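Local coordinates for LEOA (Escherichia coli, PDB 4AUR), which is a bacterial dynamin-like GTPase of enterotoxigenic strains that probably couples GTP binding and hydrolysis to the work of its long helical domain, at residues T109-F113 and H155-V159. Residue numbers count along the deposited sequence, not the author numbering.
Sequences TPGLF and HSDIV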
loop_
_atom_site.group_PDB
_atom_site.type_symbol
_atom_site.label_atom_id
_atom_site.label_comp_id
_atom_site.label_asym_id
_atom_site.label_seq_id
_atom_site.Cartn_x
_atom_site.Cartn_y
_atom_site.Cartn_z
ATOM N N THR A 109 -42.341 -16.088 -26.006
ATOM C CA THR A 109 -42.197 -16.758 -27.259
ATOM C C THR A 109 -43.331 -17.770 -27.391
ATOM O O THR A 109 -43.138 -18.939 -27.091
ATOM C CB THR A 109 -40.859 -17.478 -27.226
ATOM O OG1 THR A 109 -40.754 -18.169 -25.977
ATOM C CG2 THR A 109 -39.751 -16.480 -27.282
ATOM N N PRO A 110 -44.523 -17.339 -27.837
ATOM C CA PRO A 110 -45.695 -18.225 -27.799
ATOM C C PRO A 110 -45.604 -19.492 -28.652
ATOM O O PRO A 110 -46.154 -20.511 -28.280
ATOM C CB PRO A 110 -46.833 -17.328 -28.315
ATOM C CG PRO A 110 -46.329 -15.936 -28.176
ATOM C CD PRO A 110 -44.866 -16.062 -28.472
ATOM N N GLY A 111 -44.916 -19.422 -29.780
ATOM C CA GLY A 111 -44.733 -20.595 -30.633
ATOM C C GLY A 111 -44.313 -21.869 -29.916
ATOM O O GLY A 111 -44.825 -22.943 -30.224
ATOM N N LEU A 112 -43.393 -21.745 -28.957
ATOM C CA LEU A 112 -42.833 -22.892 -28.223
ATOM C C LEU A 112 -43.810 -23.535 -27.222
ATOM O O LEU A 112 -43.608 -24.663 -26.754
ATOM C CB LEU A 112 -41.598 -22.444 -27.444
ATOM C CG LEU A 112 -40.418 -21.862 -28.201
ATOM C CD1 LEU A 112 -39.465 -21.176 -27.245
ATOM C CD2 LEU A 112 -39.691 -22.955 -28.940
ATOM N N PHE A 113 -44.865 -22.813 -26.890
ATOM C CA PHE A 113 -45.746 -23.206 -25.816
ATOM C C PHE A 113 -47.197 -23.308 -26.333
ATOM O O PHE A 113 -48.170 -23.118 -25.583
ATOM C CB PHE A 113 -45.640 -22.175 -24.682
ATOM C CG PHE A 113 -44.216 -21.883 -24.215
ATOM C CD1 PHE A 113 -43.445 -22.859 -23.621
ATOM C CD2 PHE A 113 -43.676 -20.610 -24.339
ATOM C CE1 PHE A 113 -42.165 -22.579 -23.185
ATOM C CE2 PHE A 113 -42.398 -20.327 -23.902
ATOM C CZ PHE A 113 -41.642 -21.314 -23.325
ATOM N N HIS A 155 -39.938 -29.999 -23.077
ATOM C CA HIS A 155 -39.280 -28.729 -22.792
ATOM C C HIS A 155 -37.806 -28.829 -22.466
ATOM O O HIS A 155 -37.186 -27.823 -22.215
ATOM C CB HIS A 155 -40.002 -28.041 -21.632
ATOM C CG HIS A 155 -41.286 -27.395 -22.026
ATOM N ND1 HIS A 155 -41.889 -26.415 -21.269
ATOM C CD2 HIS A 155 -42.068 -27.562 -23.118
ATOM C CE1 HIS A 155 -42.992 -26.012 -21.874
ATOM N NE2 HIS A 155 -43.128 -26.697 -22.995
ATOM N N SER A 156 -37.226 -30.019 -22.474
ATOM C CA SER A 156 -35.824 -30.139 -22.114
ATOM C C SER A 156 -34.985 -29.025 -22.708
ATOM O O SER A 156 -34.239 -28.363 -22.006
ATOM C CB SER A 156 -35.264 -31.465 -22.585
ATOM O OG SER A 156 -35.718 -32.515 -21.772
ATOM N N ASP A 157 -35.098 -28.811 -24.007
ATOM C CA ASP A 157 -34.123 -27.960 -24.705
ATOM C C ASP A 157 -34.366 -26.451 -24.477
ATOM O O ASP A 157 -33.457 -25.636 -24.684
ATOM C CB ASP A 157 -34.019 -28.326 -26.202
ATOM C CG ASP A 157 -35.340 -28.208 -26.933
ATOM O OD1 ASP A 157 -36.362 -27.968 -26.265
ATOM O OD2 ASP A 157 -35.364 -28.363 -28.176
ATOM N N ILE A 158 -35.569 -26.112 -24.010
ATOM C CA ILE A 158 -35.945 -24.757 -23.671
ATOM C C ILE A 158 -35.363 -24.383 -22.324
ATOM O O ILE A 158 -34.845 -23.279 -22.122
ATOM C CB ILE A 158 -37.460 -24.637 -23.566
ATOM C CG1 ILE A 158 -38.111 -24.937 -24.915
ATOM C CG2 ILE A 158 -37.847 -23.245 -23.097
ATOM C CD1 ILE A 158 -39.627 -24.940 -24.866
ATOM N N VAL A 159 -35.487 -25.291 -21.375
ATOM C CA VAL A 159 -34.801 -25.144 -20.102
ATOM C C VAL A 159 -33.289 -24.994 -20.306
ATOM O O VAL A 159 -32.661 -24.208 -19.650
ATOM C CB VAL A 159 -35.081 -26.354 -19.200
ATOM C CG1 VAL A 159 -34.161 -26.356 -17.991
ATOM C CG2 VAL A 159 -36.543 -26.363 -18.768
#
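A loop can pack on a helix through apolar and aromatic side chains alone; here no hydrogen bond joins the two segments. Thr109, Pro110 and Gly111 are the last three residues of a DTPG sequence, which matches the G3 motif of dynamin-type GTPases; the chain folds into a short 3-10 turn, with Phe113 N bonded to Pro110 O at 3.0 Å. That turn brings Leu112 to face the helix, its CB 4.1 Å from Ile158 CD1. Phe113 follows and contributes most of this segment's buried surface. One edge of its ring meets the face of the His155 imidazole in an offset edge-to-face pair, centroids 5.5 Å apart and planes at 63°, while Phe113 CE1 packs 3.9 Å from Ile158 CD1. Ile158 thus touches both Leu112 and Phe113. Beyond the pair, Phe113 rests on Leu59 of strand 54-60 and, like Ile158, on Tyr143 of strand 140-146, so the loop after strand 104-108 packs against the start of helix 156-165 beside two central strands of the GTPase sheet.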